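Local coordinates for Low molecular weight phosphotyrosine protein phosphatase (Vibrio cholerae, PDB 6U1P) that probably removes phosphate from protein tyrosines, within a tyrosine phosphoregulatory system that controls exopolysaccharide biosynthesis and biofilm formation, at the interface of chains A and B. Sequence-based numbering; all coordinates share one arbitrary frame. Chains: chain A/B, Low molecular weight phosphotyrosine protein phosphatase.

Contact 1: the interface of chains A and B. Residues chain A 134-135, 137-138, 141; chain B 17-18, 21, 56, 59, 126.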
ATOM      1  N   PHE A 134       1.707   7.241   2.967  1.00 57.51           N
ATOM      2  CA  PHE A 134       2.939   7.551   2.251  1.00 54.92           C
ATOM      3  C   PHE A 134       3.156   9.056   2.166  1.00 55.69           C
ATOM      4  O   PHE A 134       4.292   9.534   2.293  1.00 56.11           O
ATOM      5  CB  PHE A 134       2.930   6.947   0.849  1.00 47.45           C
ATOM      6  CG  PHE A 134       3.370   5.510   0.800  1.00 53.19           C
ATOM      7  CD1 PHE A 134       2.453   4.484   0.966  1.00 56.89           C
ATOM      8  CD2 PHE A 134       4.703   5.176   0.579  1.00 54.42           C
ATOM      9  CE1 PHE A 134       2.846   3.151   0.920  1.00 58.33           C
ATOM     10  CE2 PHE A 134       5.103   3.832   0.530  1.00 47.80           C
ATOM     11  CZ  PHE A 134       4.174   2.828   0.706  1.00 53.68           C
ATOM     12  N   GLN A 135       2.078   9.827   1.971  1.00 54.61           N
ATOM     13  CA  GLN A 135       2.227  11.284   1.987  1.00 56.93           C
ATOM     14  C   GLN A 135       2.722  11.779   3.340  1.00 56.38           C
ATOM     15  O   GLN A 135       3.652  12.597   3.408  1.00 55.13           O
ATOM     16  CB  GLN A 135       0.916  11.973   1.646  1.00 56.93           C
ATOM     17  CG  GLN A 135       0.433  11.713   0.237  1.00 61.98           C
ATOM     18  CD  GLN A 135      -0.943  12.322  -0.008  1.00 62.78           C
ATOM     19  OE1 GLN A 135      -1.759  12.438   0.916  1.00 60.01           O
ATOM     20  NE2 GLN A 135      -1.206  12.712  -1.253  1.00 56.38           N
ATOM     21  N   THR A 137       4.346   9.998   5.418  1.00 60.32           N
ATOM     22  CA  THR A 137       5.716   9.513   5.567  1.00 59.04           C
ATOM     23  C   THR A 137       6.694  10.452   4.876  1.00 59.34           C
ATOM     24  O   THR A 137       7.729  10.816   5.450  1.00 57.00           O
ATOM     25  CB  THR A 137       5.885   8.102   5.004  1.00 53.86           C
ATOM     26  OG1 THR A 137       4.985   7.205   5.654  1.00 57.85           O
ATOM     27  CG2 THR A 137       7.314   7.609   5.232  1.00 48.01           C
ATOM     28  N   ALA A 138       6.358  10.881   3.657  1.00 57.45           N
ATOM     29  CA  ALA A 138       7.204  11.827   2.939  1.00 52.90           C
ATOM     30  C   ALA A 138       7.401  13.115   3.732  1.00 49.17           C
ATOM     31  O   ALA A 138       8.519  13.627   3.808  1.00 52.88           O
ATOM     32  CB  ALA A 138       6.623  12.126   1.558  1.00 47.56           C
ATOM     33  N   ILE A 141       9.883  12.617   6.415  1.00 54.28           N
ATOM     34  CA  ILE A 141      11.220  12.507   5.838  1.00 51.43           C
ATOM     35  C   ILE A 141      11.736  13.873   5.395  1.00 45.02           C
ATOM     36  O   ILE A 141      12.895  14.225   5.652  1.00 47.88           O
ATOM     37  CB  ILE A 141      11.204  11.493   4.682  1.00 47.11           C
ATOM     38  CG1 ILE A 141      10.979  10.077   5.232  1.00 46.08           C
ATOM     39  CG2 ILE A 141      12.501  11.565   3.880  1.00 45.52           C
ATOM     40  CD1 ILE A 141      10.745   9.012   4.132  1.00 45.16           C
TER
ATOM     41  N   CYS B  17      10.978   2.268  -0.154  1.00 50.77           N
ATOM     42  CA  CYS B  17      10.096   3.393   0.129  1.00 53.52           C
ATOM     43  C   CYS B  17      10.849   4.534   0.818  1.00 56.05           C
ATOM     44  O   CYS B  17      11.164   5.557   0.183  1.00 47.36           O
ATOM     45  CB  CYS B  17       8.909   2.935   0.995  1.00 61.61           C
ATOM     46  SG  CYS B  17       7.845   1.615   0.242  1.00 76.22           S
ATOM     47  N   ARG B  18      11.135   4.343   2.113  1.00 41.85           N
ATOM     48  CA  ARG B  18      11.680   5.390   2.968  1.00 49.58           C
ATOM     49  C   ARG B  18      13.038   5.893   2.476  1.00 49.77           C
ATOM     50  O   ARG B  18      13.221   7.098   2.257  1.00 53.04           O
ATOM     51  CB  ARG B  18      11.779   4.872   4.411  1.00 49.35           C
ATOM     52  CG  ARG B  18      10.437   4.835   5.150  1.00 46.97           C
ATOM     53  CD  ARG B  18      10.566   4.228   6.552  1.00 40.44           C
ATOM     54  NE  ARG B  18      10.952   2.827   6.474  1.00 48.71           N
ATOM     55  CZ  ARG B  18      11.242   2.058   7.514  1.00 56.11           C
ATOM     56  NH1 ARG B  18      11.181   2.549   8.755  1.00 57.95           N
ATOM     57  NH2 ARG B  18      11.581   0.788   7.305  1.00 50.58           N
ATOM     58  N   MET B  21      12.934   7.686  -0.868  1.00 38.36           N
ATOM     59  CA  MET B  21      12.324   8.996  -0.657  1.00 40.74           C
ATOM     60  C   MET B  21      13.327  10.003  -0.098  1.00 43.52           C
ATOM     61  O   MET B  21      13.410  11.140  -0.571  1.00 43.38           O
ATOM     62  CB  MET B  21      11.125   8.861   0.271  1.00 40.08           C
ATOM     63  CG  MET B  21       9.880   8.335  -0.461  1.00 42.30           C
ATOM     64  SD  MET B  21       8.435   8.293   0.620  1.00 54.03           S
ATOM     65  CE  MET B  21       8.344   6.565   1.020  1.00 56.37           C
ATOM     66  N   ALA B  56       5.657   5.153  -3.265  1.00 52.81           N
ATOM     67  CA  ALA B  56       6.650   6.105  -2.792  1.00 49.10           C
ATOM     68  C   ALA B  56       6.886   7.186  -3.831  1.00 48.96           C
ATOM     69  O   ALA B  56       6.986   8.371  -3.498  1.00 51.58           O
ATOM     70  CB  ALA B  56       7.965   5.396  -2.441  1.00 45.85           C
ATOM     71  N   ALA B  59       3.948   9.780  -4.087  1.00 47.39           N
ATOM     72  CA  ALA B  59       3.930  10.728  -2.981  1.00 48.95           C
ATOM     73  C   ALA B  59       5.002  11.808  -3.168  1.00 47.25           C
ATOM     74  O   ALA B  59       4.744  12.988  -2.927  1.00 46.89           O
ATOM     75  CB  ALA B  59       4.092   9.979  -1.651  1.00 44.47           C
ATOM     76  N   PRO B 126       5.912   2.369   6.003  1.00 73.96           N
ATOM     77  CA  PRO B 126       4.573   2.526   5.464  1.00 63.42           C
ATOM     78  C   PRO B 126       4.007   1.177   5.036  1.00 67.18           C
ATOM     79  O   PRO B 126       2.861   0.978   5.124  1.00 66.77           O
ATOM     80  CB  PRO B 126       4.791   3.378   4.223  1.00 68.10           C
ATOM     81  CG  PRO B 126       6.151   3.954   4.398  1.00 75.95           C
ATOM     82  CD  PRO B 126       6.927   2.902   5.144  1.00 76.43           C
TER
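A:Phe134 sets its ring with one face under B:Pro126 and an edge to B:Cys17. Over that face lies the pyrrolidine carbon CB of B:Pro126, 3.7 Å from the centroid of the A:Phe134 ring and offset toward its rim, a CH-pi contact. At the edge, in the plane of the ring, the thiol sulphur SG of B:Cys17 comes to 3.5 Å from A:Phe134 CE2. The methyl CE of B:Met21 reaches A:Phe134 CD2 at 3.9 Å, the two side chains meeting at about a right angle. One and two turns further along helix 126-152, A:Thr137 sets OG1 against B:Pro126 CG at 3.7 Å, and A:Ile141 points its terminal methyl CD1 at the backbone O of B:Arg18, 3.6 Å away. What positions the A:Phe134 ring is its first torsion: CG stands anti to the carbonyl carbon (chi1 -84°), while A:Phe134 CB rests 4.1 Å from B:Ala59 CB on helix 54-62. B:Met21 is bent at chi3 (-102°), which brings its methyl to the ring. B:Cys17 and B:Arg18 close the CX5R phosphate-binding loop, and B:Pro126 follows the predicted proton donor. This apolar patch therefore anchors the partner's helix beside the catalytic centre and may restrict access to it.

Contact 2: the interface of chains A and B. Residues chain A 149-150, 153; chain B 29, 33, 35.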
ATOM      1  N   VAL A 149      20.363  18.937   6.109  1.00 79.54           N
ATOM      2  CA  VAL A 149      21.024  19.882   5.220  1.00 84.81           C
ATOM      3  C   VAL A 149      21.617  21.041   6.018  1.00 86.84           C
ATOM      4  O   VAL A 149      22.734  21.500   5.742  1.00 89.58           O
ATOM      5  CB  VAL A 149      20.034  20.358   4.140  1.00 84.18           C
ATOM      6  CG1 VAL A 149      20.482  21.674   3.528  1.00 87.60           C
ATOM      7  CG2 VAL A 149      19.868  19.273   3.057  1.00 78.75           C
ATOM      8  N   ASP A 150      20.911  21.487   7.061  1.00 84.52           N
ATOM      9  CA  ASP A 150      21.395  22.597   7.877  1.00 88.09           C
ATOM     10  C   ASP A 150      22.704  22.249   8.583  1.00 89.75           C
ATOM     11  O   ASP A 150      23.707  22.956   8.437  1.00 95.68           O
ATOM     12  CB  ASP A 150      20.320  23.011   8.888  1.00 87.44           C
ATOM     13  CG  ASP A 150      19.095  23.639   8.219  1.00 92.86           C
ATOM     14  OD1 ASP A 150      19.205  24.055   7.046  1.00 97.09           O
ATOM     15  OD2 ASP A 150      18.014  23.700   8.856  1.00 92.35           O
ATOM     16  N   GLN A 153      25.767  22.443   6.429  1.00 94.56           N
ATOM     17  CA  GLN A 153      26.207  23.792   6.080  1.00100.67           C
ATOM     18  C   GLN A 153      26.479  24.620   7.342  1.00 97.15           C
ATOM     19  O   GLN A 153      27.623  24.741   7.787  1.00 91.27           O
ATOM     20  CB  GLN A 153      25.174  24.489   5.182  1.00103.75           C
ATOM     21  CG  GLN A 153      23.774  24.565   5.758  1.00106.45           C
ATOM     22  CD  GLN A 153      23.039  25.847   5.365  1.00115.58           C
ATOM     23  OE1 GLN A 153      23.193  26.344   4.245  1.00118.61           O
ATOM     24  NE2 GLN A 153      22.203  26.365   6.271  1.00117.41           N
TER
ATOM     25  N   LYS B  29      17.301  19.170  -2.102  1.00 61.60           N
ATOM     26  CA  LYS B  29      17.649  20.258  -1.198  1.00 61.32           C
ATOM     27  C   LYS B  29      19.129  20.571  -1.287  1.00 66.50           C
ATOM     28  O   LYS B  29      19.530  21.735  -1.145  1.00 71.09           O
ATOM     29  CB  LYS B  29      17.226  19.914   0.228  1.00 60.43           C
ATOM     30  CG  LYS B  29      15.725  19.641   0.324  1.00 59.75           C
ATOM     31  CD  LYS B  29      15.157  20.061   1.648  1.00 60.59           C
ATOM     32  CE  LYS B  29      13.663  20.255   1.549  1.00 58.10           C
ATOM     33  NZ  LYS B  29      13.267  20.873   0.241  1.00 66.16           N
ATOM     34  N   LYS B  33      20.694  24.328  -2.363  1.00 76.51           N
ATOM     35  CA  LYS B  33      21.700  25.023  -1.574  1.00 83.27           C
ATOM     36  C   LYS B  33      23.080  24.949  -2.207  1.00 83.21           C
ATOM     37  O   LYS B  33      24.055  25.385  -1.590  1.00 87.62           O
ATOM     38  CB  LYS B  33      21.737  24.459  -0.155  1.00 86.04           C
ATOM     39  CG  LYS B  33      20.449  24.685   0.637  1.00 87.86           C
ATOM     40  CD  LYS B  33      20.495  25.973   1.449  1.00 91.77           C
ATOM     41  CE  LYS B  33      19.378  26.001   2.486  1.00 91.65           C
ATOM     42  NZ  LYS B  33      19.746  25.238   3.710  1.00 94.02           N
ATOM     43  N   LEU B  35      25.231  22.653  -2.497  1.00 74.00           N
ATOM     44  CA  LEU B  35      26.269  21.988  -1.713  1.00 76.91           C
ATOM     45  C   LEU B  35      26.898  20.844  -2.497  1.00 77.29           C
ATOM     46  O   LEU B  35      26.246  20.183  -3.313  1.00 74.71           O
ATOM     47  CB  LEU B  35      25.710  21.469  -0.391  1.00 80.36           C
ATOM     48  CG  LEU B  35      24.855  22.466   0.401  1.00 86.70           C
ATOM     49  CD1 LEU B  35      24.308  21.823   1.695  1.00 81.11           C
ATOM     50  CD2 LEU B  35      25.626  23.766   0.681  1.00 72.49           C
TER
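The carboxamide of A:Gln153 presents one face to the ammonium of B:Lys33: NZ lies 3.7 Å from A:Gln153 CD, and OE1 and NE2 are equally far from it, so the nitrogen stands over the flat group and does not point at the oxygen. The carboxylate of A:Asp150 meets the same ammonium through its OD1 branch, 3.6 Å from B:Lys33 NZ; this is a salt bridge, but a long one. Against the chain of the lysine lies A:Val149, whose CG1 is anti to the backbone N (chi1 159°) and comes to 3.6 Å from B:Lys33 NZ. Its other methyl, CG2, packs on B:Lys29 CB at 3.9 Å, nearly perpendicular to that side chain. B:Leu35 adds a looser contact, with CD1 4.2 Å from A:Val149 CG1. B:Lys33 follows helix 18-32 and is bent at chi2 (-92°) and again at chi4, a path that carries its tip across the valine to the acid and the amide. The patch thus combines modest apolar packing with what is probably a weak charge attraction, and probably steadies the far end of the chain A helix against chain B. A:Gln153 OE1 also approaches the aliphatic stretch of the lysine, lying 3.9 Å from B:Lys33 CD.

Contact 3: the interface of chains A and B. Residues chain A 18, 21, 89, 123-124, 126; chain B 137, 140-141.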
ATOM      1  N   ARG A  18     -10.760  -4.464  -2.562  1.00 38.43           N
ATOM      2  CA  ARG A  18     -11.948  -4.834  -1.802  1.00 41.57           C
ATOM      3  C   ARG A  18     -12.753  -5.903  -2.534  1.00 41.84           C
ATOM      4  O   ARG A  18     -12.960  -6.994  -2.004  1.00 39.35           O
ATOM      5  CB  ARG A  18     -12.802  -3.602  -1.503  1.00 37.57           C
ATOM      6  CG  ARG A  18     -12.104  -2.690  -0.462  1.00 42.13           C
ATOM      7  CD  ARG A  18     -12.727  -1.303  -0.389  1.00 39.60           C
ATOM      8  NE  ARG A  18     -12.639  -0.598  -1.657  1.00 42.26           N
ATOM      9  CZ  ARG A  18     -13.234   0.569  -1.900  1.00 44.92           C
ATOM     10  NH1 ARG A  18     -13.947   1.157  -0.950  1.00 39.57           N
ATOM     11  NH2 ARG A  18     -13.105   1.151  -3.081  1.00 50.85           N
ATOM     12  N   MET A  21     -11.195  -9.378  -2.846  1.00 32.70           N
ATOM     13  CA  MET A  21     -11.186  -9.987  -1.523  1.00 37.93           C
ATOM     14  C   MET A  21     -12.555 -10.544  -1.187  1.00 37.57           C
ATOM     15  O   MET A  21     -12.684 -11.684  -0.724  1.00 36.82           O
ATOM     16  CB  MET A  21     -10.757  -8.977  -0.467  1.00 35.54           C
ATOM     17  CG  MET A  21      -9.256  -8.707  -0.502  1.00 44.57           C
ATOM     18  SD  MET A  21      -8.813  -7.360   0.633  1.00 49.49           S
ATOM     19  CE  MET A  21      -8.424  -8.282   2.096  1.00 47.79           C
ATOM     20  N   MET A  89     -18.873  -1.853  -2.621  1.00 39.81           N
ATOM     21  CA  MET A  89     -18.144  -1.872  -1.367  1.00 42.72           C
ATOM     22  C   MET A  89     -18.360  -0.571  -0.589  1.00 43.48           C
ATOM     23  O   MET A  89     -18.397  -0.601   0.644  1.00 41.71           O
ATOM     24  CB  MET A  89     -16.658  -2.149  -1.632  1.00 31.32           C
ATOM     25  CG  MET A  89     -16.404  -3.367  -2.509  1.00 46.83           C
ATOM     26  SD  MET A  89     -17.056  -4.899  -1.778  1.00 59.10           S
ATOM     27  CE  MET A  89     -16.328  -4.776  -0.154  1.00 41.18           C
ATOM     28  N   VAL A 123     -17.075  -0.341   3.272  1.00 42.19           N
ATOM     29  CA  VAL A 123     -15.721  -0.849   3.462  1.00 39.11           C
ATOM     30  C   VAL A 123     -14.742   0.229   2.989  1.00 39.02           C
ATOM     31  O   VAL A 123     -14.708   0.523   1.780  1.00 41.34           O
ATOM     32  CB  VAL A 123     -15.511  -2.159   2.689  1.00 37.92           C
ATOM     33  CG1 VAL A 123     -14.082  -2.663   2.884  1.00 39.49           C
ATOM     34  CG2 VAL A 123     -16.599  -3.218   3.064  1.00 33.30           C
ATOM     35  N   PRO A 124     -13.944   0.844   3.874  1.00 36.12           N
ATOM     36  CA  PRO A 124     -13.042   1.931   3.429  1.00 41.99           C
ATOM     37  C   PRO A 124     -11.967   1.389   2.504  1.00 46.29           C
ATOM     38  O   PRO A 124     -11.583   0.223   2.585  1.00 42.36           O
ATOM     39  CB  PRO A 124     -12.410   2.466   4.731  1.00 38.22           C
ATOM     40  CG  PRO A 124     -13.296   1.955   5.843  1.00 41.60           C
ATOM     41  CD  PRO A 124     -13.937   0.666   5.340  1.00 34.49           C
ATOM     42  N   PRO A 126      -8.545   0.586   1.166  1.00 75.24           N
ATOM     43  CA  PRO A 126      -7.185   0.500   1.717  1.00 71.54           C
ATOM     44  C   PRO A 126      -6.181   1.296   0.914  1.00 58.98           C
ATOM     45  O   PRO A 126      -5.209   1.800   1.486  1.00 56.93           O
ATOM     46  CB  PRO A 126      -6.874  -1.009   1.677  1.00 67.48           C
ATOM     47  CG  PRO A 126      -8.133  -1.685   1.251  1.00 67.10           C
ATOM     48  CD  PRO A 126      -8.995  -0.682   0.577  1.00 66.81           C
TER
ATOM     49  N   THR B 137      -9.270  -4.713   6.599  1.00 36.75           N
ATOM     50  CA  THR B 137     -10.307  -4.741   5.533  1.00 36.23           C
ATOM     51  C   THR B 137     -10.849  -6.168   5.413  1.00 40.76           C
ATOM     52  O   THR B 137     -12.085  -6.329   5.364  1.00 41.13           O
ATOM     53  CB  THR B 137      -9.743  -4.234   4.199  1.00 37.05           C
ATOM     54  OG1 THR B 137      -9.324  -2.881   4.380  1.00 39.71           O
ATOM     55  CG2 THR B 137     -10.746  -4.312   3.069  1.00 29.98           C
ATOM     56  N   LEU B 140     -13.389  -6.922   8.129  1.00 33.11           N
ATOM     57  CA  LEU B 140     -14.675  -6.277   7.878  1.00 39.44           C
ATOM     58  C   LEU B 140     -15.406  -6.945   6.717  1.00 40.55           C
ATOM     59  O   LEU B 140     -16.618  -7.199   6.798  1.00 36.27           O
ATOM     60  CB  LEU B 140     -14.488  -4.789   7.595  1.00 39.51           C
ATOM     61  CG  LEU B 140     -15.779  -3.974   7.485  1.00 38.44           C
ATOM     62  CD1 LEU B 140     -16.626  -4.107   8.750  1.00 37.11           C
ATOM     63  CD2 LEU B 140     -15.478  -2.491   7.230  1.00 43.09           C
ATOM     64  N   ILE B 141     -14.686  -7.290   5.647  1.00 35.93           N
ATOM     65  CA  ILE B 141     -15.352  -7.955   4.532  1.00 35.52           C
ATOM     66  C   ILE B 141     -15.888  -9.323   4.968  1.00 42.63           C
ATOM     67  O   ILE B 141     -16.992  -9.733   4.582  1.00 32.26           O
ATOM     68  CB  ILE B 141     -14.408  -8.059   3.321  1.00 34.97           C
ATOM     69  CG1 ILE B 141     -14.174  -6.671   2.703  1.00 35.39           C
ATOM     70  CG2 ILE B 141     -15.003  -8.982   2.245  1.00 35.27           C
ATOM     71  CD1 ILE B 141     -13.140  -6.669   1.527  1.00 31.66           C
TER
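B:Thr137 and A:Val123 meet methyl to methyl in the tighter part of this contact, with B:Thr137 CG2 3.7 Å from A:Val123 CG1. The threonine is turned so that CG2 is anti to the backbone N and OG1 beside it (chi1 -61°), which sends the methyl to the valine and the hydroxyl oxygen to A:Pro126 CG, 3.6 Å away. B:Ile141 joins them along its CG1 branch: CG1 lies 4.0 Å from both A:Val123 CG1 and A:Met89 CE, while the terminal CD1 comes to 3.6 Å from the backbone O of A:Arg18. A:Met21 adds its CB to this packing, 3.9 Å from B:Ile141 CD1. The looser margin is formed by B:Leu140, whose CD2 stands 4.0 Å from A:Pro124 CD. Behind this layer, A:Arg18 NH1 donates a hydrogen bond to A:Val123 O at 2.9 Å, straight enough (156° at H) and in the guanidinium plane, while A:Met89 CB covers part of one guanidinium face. That bond ties the P-loop arginine to the segment carrying A:Val123 and A:Pro124. By packing on both, the chain B helix probably stabilises the surroundings of the catalytic site while holding the dimer together.

Contact 4: the interface of chains A and B. Residues chain A 112-113, 116, 118, 120, 123; chain B 140-141, 143-145.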
ATOM      1  N   PHE A 112     -22.256  -3.510   0.179  1.00 36.32           N
ATOM      2  CA  PHE A 112     -21.776  -4.839   0.555  1.00 35.12           C
ATOM      3  C   PHE A 112     -22.155  -5.183   2.000  1.00 38.80           C
ATOM      4  O   PHE A 112     -22.565  -6.316   2.293  1.00 40.61           O
ATOM      5  CB  PHE A 112     -20.250  -4.937   0.366  1.00 36.76           C
ATOM      6  CG  PHE A 112     -19.700  -6.305   0.701  1.00 36.19           C
ATOM      7  CD1 PHE A 112     -19.818  -7.347  -0.201  1.00 31.06           C
ATOM      8  CD2 PHE A 112     -19.105  -6.553   1.934  1.00 36.19           C
ATOM      9  CE1 PHE A 112     -19.348  -8.617   0.112  1.00 39.65           C
ATOM     10  CE2 PHE A 112     -18.618  -7.814   2.261  1.00 37.74           C
ATOM     11  CZ  PHE A 112     -18.750  -8.858   1.353  1.00 34.54           C
ATOM     12  N   LEU A 113     -22.044  -4.211   2.909  1.00 34.08           N
ATOM     13  CA  LEU A 113     -22.282  -4.389   4.337  1.00 38.45           C
ATOM     14  C   LEU A 113     -23.751  -4.230   4.741  1.00 47.93           C
ATOM     15  O   LEU A 113     -24.045  -4.154   5.945  1.00 46.23           O
ATOM     16  CB  LEU A 113     -21.412  -3.395   5.136  1.00 40.05           C
ATOM     17  CG  LEU A 113     -19.897  -3.662   5.218  1.00 41.02           C
ATOM     18  CD1 LEU A 113     -19.139  -2.479   5.820  1.00 38.43           C
ATOM     19  CD2 LEU A 113     -19.599  -4.908   6.030  1.00 33.51           C
ATOM     20  N   ALA A 116     -24.839  -6.711   7.383  1.00 50.07           N
ATOM     21  CA  ALA A 116     -24.063  -6.796   8.607  1.00 51.38           C
ATOM     22  C   ALA A 116     -24.641  -5.783   9.565  1.00 63.39           C
ATOM     23  O   ALA A 116     -24.698  -4.589   9.255  1.00 83.75           O
ATOM     24  CB  ALA A 116     -22.589  -6.489   8.339  1.00 46.77           C
ATOM     25  N   ARG A 118     -23.999  -3.650  11.740  1.00 49.60           N
ATOM     26  CA  ARG A 118     -22.890  -2.873  12.305  1.00 52.80           C
ATOM     27  C   ARG A 118     -23.065  -1.397  12.009  1.00 55.97           C
ATOM     28  O   ARG A 118     -23.855  -1.005  11.137  1.00 58.01           O
ATOM     29  CB  ARG A 118     -21.527  -3.244  11.712  1.00 54.56           C
ATOM     30  CG  ARG A 118     -21.378  -4.671  11.415  1.00 55.50           C
ATOM     31  CD  ARG A 118     -19.990  -5.120  10.930  1.00 49.15           C
ATOM     32  NE  ARG A 118     -18.836  -4.430  11.513  1.00 54.00           N
ATOM     33  CZ  ARG A 118     -17.684  -5.025  11.831  1.00 51.15           C
ATOM     34  NH1 ARG A 118     -17.518  -6.346  11.664  1.00 44.16           N
ATOM     35  NH2 ARG A 118     -16.688  -4.293  12.315  1.00 47.55           N
ATOM     36  N   GLU A 120     -20.616   0.304  10.571  1.00 55.07           N
ATOM     37  CA  GLU A 120     -19.977   0.484   9.278  1.00 52.17           C
ATOM     38  C   GLU A 120     -20.924   0.027   8.192  1.00 50.51           C
ATOM     39  O   GLU A 120     -21.441  -1.097   8.236  1.00 46.53           O
ATOM     40  CB  GLU A 120     -18.657  -0.283   9.171  1.00 48.07           C
ATOM     41  CG  GLU A 120     -17.664  -0.047  10.281  1.00 48.99           C
ATOM     42  CD  GLU A 120     -17.825  -1.018  11.432  1.00 51.62           C
ATOM     43  OE1 GLU A 120     -18.936  -1.546  11.623  1.00 52.79           O
ATOM     44  OE2 GLU A 120     -16.829  -1.286  12.131  1.00 53.65           O
ATOM     45  N   VAL A 123     -17.075  -0.341   3.272  1.00 42.19           N
ATOM     46  CA  VAL A 123     -15.721  -0.849   3.462  1.00 39.11           C
ATOM     47  C   VAL A 123     -14.742   0.229   2.989  1.00 39.02           C
ATOM     48  O   VAL A 123     -14.708   0.523   1.780  1.00 41.34           O
ATOM     49  CB  VAL A 123     -15.511  -2.159   2.689  1.00 37.92           C
ATOM     50  CG1 VAL A 123     -14.082  -2.663   2.884  1.00 39.49           C
ATOM     51  CG2 VAL A 123     -16.599  -3.218   3.064  1.00 33.30           C
TER
ATOM     52  N   LEU B 140     -13.389  -6.922   8.129  1.00 33.11           N
ATOM     53  CA  LEU B 140     -14.675  -6.277   7.878  1.00 39.44           C
ATOM     54  C   LEU B 140     -15.406  -6.945   6.717  1.00 40.55           C
ATOM     55  O   LEU B 140     -16.618  -7.199   6.798  1.00 36.27           O
ATOM     56  CB  LEU B 140     -14.488  -4.789   7.595  1.00 39.51           C
ATOM     57  CG  LEU B 140     -15.779  -3.974   7.485  1.00 38.44           C
ATOM     58  CD1 LEU B 140     -16.626  -4.107   8.750  1.00 37.11           C
ATOM     59  CD2 LEU B 140     -15.478  -2.491   7.230  1.00 43.09           C
ATOM     60  N   ILE B 141     -14.686  -7.290   5.647  1.00 35.93           N
ATOM     61  CA  ILE B 141     -15.352  -7.955   4.532  1.00 35.52           C
ATOM     62  C   ILE B 141     -15.888  -9.323   4.968  1.00 42.63           C
ATOM     63  O   ILE B 141     -16.992  -9.733   4.582  1.00 32.26           O
ATOM     64  CB  ILE B 141     -14.408  -8.059   3.321  1.00 34.97           C
ATOM     65  CG1 ILE B 141     -14.174  -6.671   2.703  1.00 35.39           C
ATOM     66  CG2 ILE B 141     -15.003  -8.982   2.245  1.00 35.27           C
ATOM     67  CD1 ILE B 141     -13.140  -6.669   1.527  1.00 31.66           C
ATOM     68  N   SER B 143     -16.957 -10.261   7.911  1.00 45.47           N
ATOM     69  CA  SER B 143     -18.191 -10.017   8.644  1.00 43.54           C
ATOM     70  C   SER B 143     -19.345  -9.732   7.689  1.00 38.49           C
ATOM     71  O   SER B 143     -20.428 -10.308   7.816  1.00 38.37           O
ATOM     72  CB  SER B 143     -17.980  -8.842   9.601  1.00 46.45           C
ATOM     73  OG  SER B 143     -19.184  -8.129   9.823  1.00 54.20           O
ATOM     74  N   GLY B 144     -19.108  -8.895   6.680  1.00 41.44           N
ATOM     75  CA  GLY B 144     -20.141  -8.645   5.688  1.00 41.01           C
ATOM     76  C   GLY B 144     -20.531  -9.890   4.914  1.00 44.14           C
ATOM     77  O   GLY B 144     -21.723 -10.161   4.709  1.00 39.09           O
ATOM     78  N   ALA B 145     -19.533 -10.672   4.482  1.00 40.98           N
ATOM     79  CA  ALA B 145     -19.820 -11.852   3.669  1.00 37.82           C
ATOM     80  C   ALA B 145     -20.741 -12.828   4.402  1.00 41.24           C
ATOM     81  O   ALA B 145     -21.713 -13.323   3.816  1.00 37.54           O
ATOM     82  CB  ALA B 145     -18.512 -12.538   3.264  1.00 30.12           C
TER
HETATM   83  O   HOH W   1     -23.650  -7.574   4.521  1.00 39.89           O
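A:Arg118 and B:Ser143 make a direct polar link: NH1 donates to the serine hydroxyl OG at 3.1 Å (154° at H), with the oxygen tilted somewhat from the guanidinium plane. B:Ser143 places OG anti to the backbone N (chi1 150°), turning it toward the arginine. Another polar route runs through water 1, held by A:Phe112 O at 2.8 Å and, more distantly, by B:Gly144 O. Within chain A, A:Glu120 positions the arginine by a two-pronged salt bridge: NE binds OE1 at 2.9 Å and NH2 binds OE2, both entering from above the carboxylate plane. This grip fixes the rotation of the guanidinium, whose centre is covered on one face by the methyl CD1 of B:Leu140, 3.4 Å from A:Arg118 CZ. Apolar packing makes up the remainder. A:Leu113 crosses B:Leu140 at about a right angle, and its CD2 reaches B:Gly144 CA at 3.8 Å, in contact with the helix backbone. The A:Phe112 ring turns an edge to the helix, CE2 lying 3.4 Å from B:Ile141 O in the ring plane, with B:Ile141 CG2 and B:Ala145 alongside. Together these interactions bind the partner's helix to the 3-10 helix 112-115 and the loop after it, reinforcing the dimer.

All four contacts use helix 126-152 of one chain lying against the other chain, so the two long helices are exchanged across a two-fold axis. Contacts 1 and 2 follow the chain A helix along chain B, their C-alpha centres about 21 Å apart; contacts 3 and 4 follow the chain B helix along chain A, about 8 Å apart and sharing A:Val123, B:Leu140 and B:Ile141. Contacts 2 and 4 are about 51 Å apart. Contacts 1 and 3 involve several equivalent residues with the chains exchanged, their centres about 9 Å from B:Cys12 and 8 Å from A:Cys12, suggesting that dimerisation and active-site environment are coupled.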